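Local coordinates for cystathionine beta-lyase family protein, YNBB B.subtilis ortholog (Clostridium acetobutylicum, PDB 3HVY), which is probably a pyridoxal phosphate-dependent carbon-sulfur lyase of the methionine gamma-lyase family, with a putative link to aluminium resistance, at residues Gly111-Asn116 against Tyr148-Lys153; Asn116-Ser121 against Lys172-Ile177; Val213-Asp218 against Gly234-Ala239. All blocks are in the same frame, centred on the assembly; numbering follows the deposited sequence.

In the fold
All three contacts reach the seven-stranded mixed sheet of the pyridoxal phosphate domain. From the N terminus, helix 101-111 ends in the loop 111-116, and contact 1 closes the chain back on it at 148-153, at the start of strand 151-154. Contact 2 begins at the shared Asn116 and joins strand 118-121 to the end of helix 164-173 and the start of strand 177-183. Its segments alternate with those of contact 1, so these two cross. A salt bridge from Lys153 to Asp174 ties them. Contact 3 follows in series and closes the connection between strands 214-218 and 237-241, on the other side of strand 177-183.

Contact 1: residues Gly111-Asn116 against Tyr148-Lys153; sequences GNLRPN and YGVKYK
Asn116 and Gly149 share the one backbone hydrogen bond of this contact, from Asn116 N to Gly149 O at 2.8 Å. It is fairly straight, 165° at the hydrogen. The two chains pass closely here, with the CA atoms of Pro115 and Gly149 4.2 Å apart. Gly149 has a positive phi of 85°, and its backbone runs close beside Pro115.

Val150 carries the apolar part. Its CB bears two methyl groups that go separate ways. CG1 lies anti to the backbone N (chi1 179°) and meets Leu113 CD1 at 4.1 Å. CG2 turns to the backbone of 111-116 and rests 3.4 Å from Arg114 O. It also lies near Leu113 CB. The side chains of Leu113 and Val150 cross at about a right angle. Beside them, the Pro115 ring lies against a carbonyl, with CG 3.3 Å from Tyr148 O and CB almost as near. At the exposed margin, in one of its two conformers, the Lys151 side chain comes loosely toward Asn116 OD1.

Arg114 points its CB away from 148-153 and folds back on its own loop. Its NH1 donates to Gly111 O at 2.8 Å and to Leu113 O at 3.3 Å. Both oxygens lie near the guanidinium plane, so the pair limits its rotation. NH2 forms a salt bridge with Glu147 of the second subunit, and Arg114 packs on Tyr148 of that subunit.

The arrangement joins a helix-to-strand loop to the entry of strand 151-154, an outermost strand of the large sheet within this chain, and places both at a subunit interface of the pyridoxal phosphate-dependent fold.

Contact 2: residues Asn116-Ser121 against Lys172-Ile177; sequences NDTMMS and KKDDSI
Thr118 and Ser176 meet through backbone and side chain together. Thr118 N donates to Ser176 O at 2.7 Å. Their hydroxyls also close up, with Thr118 OG1 2.6 Å from Ser176 OG. Ser176 OG sits between its backbone N and carbonyl carbon (chi1 77°), and this rotation brings it within reach of both Thr118 OG1 and Asp174 OD1.

Thr118 also pairs with the next residue, Ile177, in a parallel beta bridge. Ile177 CA approaches Thr118 O at 3.4 Å in a CA-H...O contact. On the side of the sheet where Thr118 and Ile177 project, Ile177 CD1 reaches Met120, a selenomethionine. It lies 4.0 Å from both SE and CE. The Met120 chain is extended up to SE and bends at chi3 (63°), which swings CE into this contact. Strands 118-121 and 177-183 are thus parallel neighbours in the large sheet, and helix 164-173 between them in the chain packs on this face through Val167, Glu170 and Leu171.

Asp174 forms the second shell. Its OD1 accepts from Ser176 N at 2.9 Å, making an Asx turn, and from Ser176 OG at 2.7 Å. The amide comes from the anti side and the hydroxyl from the syn side, both from the same face of the carboxylate plane. A type I turn from Asp174 to Ile177 carries the chain from the helix end into the strand. A water spans Asp174 OD2 and Thr118 OG1, 2.7 Å from each. OD2 also forms a salt bridge with Lys153 on the nearby strand 151-154.

Contact 3: residues Val213-Asp218 against Gly234-Ala239; sequences VIVFVD and GADIIA
Phe216 and Ile237, Val217 and Ile238, and Asp218 and Ala239 face each other as parallel beta pairs. The strand axes run 4.8 Å apart and differ in direction by 19°. Val217 N donates to Ile237 O at 3.0 Å. Ala239 N to Val217 O is a weak bond. Val215 O takes two amides, a short but bent bond from Asp236 N at 2.8 Å and a weak one from Ile237 N. The same carbonyl oxygens of Ile237 and Val217 also receive CA-H contacts from Phe216 and Ile238.

One side-chain hydrogen bond extends the pairing. Asp236 OD2 accepts from Val215 N at 2.8 Å, and the bond is nearly straight at 172°. The amide meets the anti side of the carboxylate, close to its plane. OD2 also has a salt bridge to Arg207, so this buried oxygen has both a neutral and a charged donor.

Apolar contacts line both faces. On the face that carries Phe216 and Ile237, Ile237 CG2 fits between Ile214 CG2 at 3.7 Å and Phe216 CD1 at 3.8 Å. Phe216 CG is anti to its backbone N (chi1 172°), which sets the ring toward 237-239, where CE1 and CZ at its edge meet Ala239 CB. On the other face, Val217 CG2 touches Ala235 CB at 3.8 Å.

Asp218 OD2 is hydrogen-bonded to N1 of the cofactor-modified Lys244, as in related pyridoxal phosphate enzymes, while its OD1 accepts from Cys220 N. Helix 101-111 packs on Phe216 and Asp218, and the pair of strands lies between strand 177-183 and the antiparallel strand 255-259.

Contact 1: residues Gly111-Asn116 against Tyr148-Lys153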
# COMPACT_ATOMS: atom_id res chain seq x y z
N GLY D 111 -21.39 -3.54 22.28
CA GLY D 111 -20.84 -4.77 22.81
C GLY D 111 -21.13 -5.05 24.27
O GLY D 111 -21.23 -6.22 24.69
N ASN D 112 -21.29 -3.98 25.04
CA ASN D 112 -21.43 -4.07 26.49
C ASN D 112 -22.82 -3.82 27.02
O ASN D 112 -23.02 -3.60 28.20
CB ASN D 112 -20.35 -3.18 27.13
CG ASN D 112 -18.96 -3.82 27.05
OD1 ASN D 112 -18.72 -4.80 27.72
ND2 ASN D 112 -18.03 -3.29 26.17
N LEU D 113 -23.80 -3.91 26.12
CA LEU D 113 -25.20 -3.69 26.45
C LEU D 113 -26.06 -4.77 25.81
O LEU D 113 -25.76 -5.28 24.73
CB LEU D 113 -25.69 -2.32 25.97
CG LEU D 113 -25.11 -1.18 26.81
CD1 LEU D 113 -25.16 0.15 26.06
CD2 LEU D 113 -25.73 -1.11 28.21
N ARG D 114 -27.16 -5.09 26.49
CA ARG D 114 -28.12 -6.09 26.05
C ARG D 114 -29.54 -5.58 26.26
O ARG D 114 -29.78 -4.59 26.97
CB ARG D 114 -27.93 -7.39 26.85
CG ARG D 114 -26.53 -8.04 26.69
CD ARG D 114 -26.26 -8.60 25.30
NE ARG D 114 -25.04 -9.41 25.33
CZ ARG D 114 -23.81 -8.97 25.08
NH1 ARG D 114 -23.61 -7.72 24.75
NH2 ARG D 114 -22.76 -9.79 25.16
N PRO D 115 -30.50 -6.24 25.63
CA PRO D 115 -31.86 -5.80 25.82
C PRO D 115 -32.26 -5.75 27.30
O PRO D 115 -31.95 -6.68 28.06
CB PRO D 115 -32.67 -6.87 25.06
CG PRO D 115 -31.72 -7.44 24.07
CD PRO D 115 -30.40 -7.41 24.72
N ASN D 116 -33.00 -4.70 27.65
CA ASN D 116 -33.47 -4.42 29.01
C ASN D 116 -32.41 -3.78 29.89
O ASN D 116 -32.73 -3.41 31.01
CB ASN D 116 -34.09 -5.62 29.72
CG ASN D 116 -35.21 -6.22 28.95
OD1 ASN D 116 -36.04 -5.51 28.41
ND2 ASN D 116 -35.21 -7.53 28.85
N TYR D 148 -32.78 -2.37 19.81
CA TYR D 148 -32.41 -3.64 20.42
C TYR D 148 -32.79 -3.75 21.89
O TYR D 148 -32.26 -4.58 22.61
CB TYR D 148 -30.93 -3.94 20.26
CG TYR D 148 -30.62 -4.40 18.87
CD1 TYR D 148 -30.81 -5.74 18.50
CD2 TYR D 148 -30.17 -3.50 17.91
CE1 TYR D 148 -30.57 -6.16 17.21
CE2 TYR D 148 -29.93 -3.92 16.61
CZ TYR D 148 -30.13 -5.25 16.27
OH TYR D 148 -29.91 -5.68 15.00
N GLY D 149 -33.71 -2.90 22.34
CA GLY D 149 -34.25 -3.02 23.69
C GLY D 149 -33.44 -2.36 24.77
O GLY D 149 -33.73 -2.55 25.96
N VAL D 150 -32.44 -1.59 24.39
CA VAL D 150 -31.59 -0.93 25.38
C VAL D 150 -32.22 0.42 25.73
O VAL D 150 -32.50 1.23 24.86
CB VAL D 150 -30.17 -0.80 24.89
CG1 VAL D 150 -29.28 -0.08 25.95
CG2 VAL D 150 -29.64 -2.18 24.55
N LYS D 151 -32.49 0.61 27.01
CA LYS D 151 -33.07 1.85 27.52
C LYS D 151 -31.97 2.90 27.69
O LYS D 151 -30.78 2.55 27.83
CB LYS D 151 -33.79 1.57 28.84
CG LYS D 151 -34.94 0.59 28.71
CD LYS D 151 -35.51 0.16 30.07
CE LYS D 151 -36.87 -0.54 29.97
NZ LYS D 151 -36.88 -1.91 29.39
N TYR D 152 -32.37 4.17 27.66
CA TYR D 152 -31.44 5.29 27.71
C TYR D 152 -31.87 6.34 28.72
O TYR D 152 -33.02 6.69 28.77
CB TYR D 152 -31.34 5.95 26.36
CG TYR D 152 -30.35 7.09 26.31
CD1 TYR D 152 -29.02 6.85 26.48
CD2 TYR D 152 -30.74 8.40 26.02
CE1 TYR D 152 -28.11 7.87 26.45
CE2 TYR D 152 -29.81 9.44 25.94
CZ TYR D 152 -28.48 9.15 26.16
OH TYR D 152 -27.48 10.13 26.09
N LYS D 153 -30.94 6.79 29.55
CA LYS D 153 -31.20 7.93 30.41
C LYS D 153 -30.09 8.92 30.18
O LYS D 153 -28.95 8.52 29.92
CB LYS D 153 -31.24 7.58 31.90
CG LYS D 153 -32.40 6.76 32.30
CD LYS D 153 -32.38 6.28 33.77
CE LYS D 153 -33.80 5.82 34.20
NZ LYS D 153 -33.91 5.23 35.57

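Contact 2: residues Asn116-Ser121 against Lys172-Ile177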
# COMPACT_ATOMS: atom_id res chain seq x y z
N ASN D 116 -33.00 -4.70 27.65
CA ASN D 116 -33.47 -4.42 29.01
C ASN D 116 -32.41 -3.78 29.89
O ASN D 116 -32.73 -3.41 31.01
CB ASN D 116 -34.09 -5.62 29.72
CG ASN D 116 -35.21 -6.22 28.95
OD1 ASN D 116 -36.04 -5.51 28.41
ND2 ASN D 116 -35.21 -7.53 28.85
N ASP D 117 -31.18 -3.65 29.37
CA ASP D 117 -30.15 -2.90 30.06
C ASP D 117 -30.42 -1.42 29.82
O ASP D 117 -31.06 -1.03 28.85
CB ASP D 117 -28.76 -3.17 29.51
CG ASP D 117 -28.18 -4.50 29.90
OD1 ASP D 117 -28.74 -5.20 30.74
OD2 ASP D 117 -27.07 -4.80 29.40
N THR D 118 -29.96 -0.58 30.76
CA THR D 118 -29.99 0.87 30.58
C THR D 118 -28.60 1.46 30.48
O THR D 118 -27.71 1.11 31.25
CB THR D 118 -30.73 1.56 31.69
OG1 THR D 118 -32.06 1.03 31.79
CG2 THR D 118 -30.79 3.07 31.43
N MSE D 119 -28.43 2.35 29.50
CA MSE D 119 -27.22 3.16 29.31
C MSE D 119 -27.53 4.57 29.83
O MSE D 119 -28.61 5.11 29.57
CB MSE D 119 -26.88 3.27 27.82
CG MSE D 119 -25.78 4.22 27.51
SE MSE D 119 -25.55 4.49 25.56
CE MSE D 119 -24.30 6.03 25.67
N MSE D 120 -26.58 5.18 30.53
CA MSE D 120 -26.84 6.49 31.09
C MSE D 120 -25.71 7.44 30.79
O MSE D 120 -24.55 7.17 31.16
CB MSE D 120 -27.12 6.43 32.60
CG MSE D 120 -27.45 7.84 33.23
SE MSE D 120 -28.04 7.80 35.07
CE MSE D 120 -26.41 7.05 35.83
N SER D 121 -26.04 8.51 30.08
CA SER D 121 -25.09 9.56 29.76
C SER D 121 -25.15 10.59 30.90
O SER D 121 -26.24 11.02 31.29
CB SER D 121 -25.42 10.25 28.43
OG SER D 121 -25.13 9.42 27.33
N LYS D 172 -28.94 4.38 42.64
CA LYS D 172 -29.59 3.76 43.79
C LYS D 172 -30.95 3.17 43.36
O LYS D 172 -31.39 2.14 43.87
CB LYS D 172 -29.91 4.78 44.90
CG LYS D 172 -28.78 5.35 45.73
CD LYS D 172 -29.36 6.28 46.85
N LYS D 173 -31.63 3.88 42.47
CA LYS D 173 -32.98 3.55 42.12
C LYS D 173 -33.08 2.51 41.00
O LYS D 173 -34.00 1.71 41.02
CB LYS D 173 -33.76 4.82 41.73
N ASP D 174 -32.14 2.51 40.04
CA ASP D 174 -32.31 1.73 38.81
C ASP D 174 -31.23 0.68 38.59
O ASP D 174 -30.14 0.96 38.06
CB ASP D 174 -32.40 2.70 37.63
CG ASP D 174 -32.82 2.05 36.35
OD1 ASP D 174 -32.82 0.81 36.25
OD2 ASP D 174 -33.12 2.81 35.39
N ASP D 175 -31.64 -0.55 38.94
CA ASP D 175 -30.89 -1.80 38.88
C ASP D 175 -30.47 -2.13 37.46
O ASP D 175 -29.50 -2.88 37.27
CB ASP D 175 -31.76 -2.98 39.45
N SER D 176 -31.18 -1.59 36.47
CA SER D 176 -30.89 -1.94 35.09
C SER D 176 -29.77 -1.13 34.47
O SER D 176 -29.42 -1.40 33.32
CB SER D 176 -32.12 -1.75 34.21
OG SER D 176 -32.33 -0.39 33.93
N ILE D 177 -29.23 -0.13 35.18
CA ILE D 177 -28.20 0.73 34.60
C ILE D 177 -26.90 -0.02 34.56
O ILE D 177 -26.30 -0.24 35.60
CB ILE D 177 -27.97 2.02 35.37
CG1 ILE D 177 -29.22 2.90 35.34
CG2 ILE D 177 -26.80 2.80 34.75
CD1 ILE D 177 -29.16 4.13 36.27
O HOH W 1 -34.15 2.20 32.94

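Contact 3: residues Val213-Asp218 against Gly234-Ala239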
# COMPACT_ATOMS: atom_id res chain seq x y z
N VAL D 213 -21.06 -1.09 37.82
CA VAL D 213 -21.50 -0.37 36.61
C VAL D 213 -20.27 -0.05 35.75
O VAL D 213 -19.24 0.36 36.27
CB VAL D 213 -22.34 0.90 36.99
CG1 VAL D 213 -21.48 1.90 37.82
CG2 VAL D 213 -22.90 1.55 35.75
N ILE D 214 -20.38 -0.28 34.45
CA ILE D 214 -19.28 0.01 33.53
C ILE D 214 -19.13 1.51 33.33
O ILE D 214 -20.06 2.18 32.92
CB ILE D 214 -19.51 -0.69 32.13
CG1 ILE D 214 -19.75 -2.20 32.37
CG2 ILE D 214 -18.34 -0.38 31.19
CD1 ILE D 214 -20.21 -3.03 31.14
N VAL D 215 -17.97 2.05 33.61
CA VAL D 215 -17.72 3.45 33.30
C VAL D 215 -16.94 3.56 31.98
O VAL D 215 -15.76 3.16 31.89
CB VAL D 215 -17.02 4.15 34.45
CG1 VAL D 215 -16.57 5.55 33.99
CG2 VAL D 215 -17.92 4.18 35.68
N PHE D 216 -17.64 4.05 30.97
CA PHE D 216 -17.14 4.29 29.63
C PHE D 216 -16.85 5.75 29.41
O PHE D 216 -17.70 6.62 29.71
CB PHE D 216 -18.15 3.82 28.56
CG PHE D 216 -17.76 4.22 27.17
CD1 PHE D 216 -16.65 3.64 26.54
CD2 PHE D 216 -18.47 5.15 26.48
CE1 PHE D 216 -16.28 4.04 25.24
CE2 PHE D 216 -18.09 5.52 25.20
CZ PHE D 216 -16.99 4.97 24.61
N VAL D 217 -15.64 6.06 28.93
CA VAL D 217 -15.29 7.46 28.51
C VAL D 217 -14.91 7.56 27.02
O VAL D 217 -14.00 6.90 26.55
CB VAL D 217 -14.14 8.02 29.36
CG1 VAL D 217 -13.85 9.53 29.09
CG2 VAL D 217 -14.45 7.80 30.85
N ASP D 218 -15.66 8.37 26.28
CA ASP D 218 -15.33 8.78 24.92
C ASP D 218 -14.11 9.68 25.07
O ASP D 218 -14.23 10.79 25.61
CB ASP D 218 -16.52 9.54 24.35
CG ASP D 218 -16.23 10.20 23.01
OD1 ASP D 218 -15.05 10.15 22.57
OD2 ASP D 218 -17.19 10.80 22.42
N GLY D 234 -9.98 5.28 36.84
CA GLY D 234 -11.14 4.40 37.05
C GLY D 234 -12.04 4.08 35.88
O GLY D 234 -13.05 3.42 36.07
N ALA D 235 -11.74 4.58 34.70
CA ALA D 235 -12.54 4.24 33.56
C ALA D 235 -12.36 2.75 33.28
O ALA D 235 -11.22 2.25 33.32
CB ALA D 235 -12.12 5.10 32.30
N ASP D 236 -13.46 2.05 32.98
CA ASP D 236 -13.43 0.63 32.61
C ASP D 236 -13.14 0.38 31.14
O ASP D 236 -12.63 -0.65 30.77
CB ASP D 236 -14.77 -0.01 32.94
CG ASP D 236 -15.02 -0.09 34.44
OD1 ASP D 236 -14.12 -0.55 35.16
OD2 ASP D 236 -16.11 0.32 34.88
N ILE D 237 -13.50 1.33 30.31
CA ILE D 237 -13.33 1.22 28.91
C ILE D 237 -13.38 2.61 28.29
O ILE D 237 -14.13 3.50 28.73
CB ILE D 237 -14.37 0.23 28.29
CG1 ILE D 237 -14.13 0.03 26.80
CG2 ILE D 237 -15.82 0.61 28.65
CD1 ILE D 237 -15.02 -1.08 26.13
N ILE D 238 -12.52 2.81 27.31
CA ILE D 238 -12.43 4.08 26.57
C ILE D 238 -12.37 3.77 25.07
O ILE D 238 -12.10 2.63 24.69
CB ILE D 238 -11.22 4.93 27.00
CG1 ILE D 238 -9.88 4.27 26.60
CG2 ILE D 238 -11.23 5.21 28.50
CD1 ILE D 238 -8.66 5.18 26.88
N ALA D 239 -12.64 4.78 24.24
CA ALA D 239 -12.62 4.64 22.79
C ALA D 239 -12.23 5.96 22.18
O ALA D 239 -12.47 7.05 22.78
CB ALA D 239 -13.98 4.20 22.21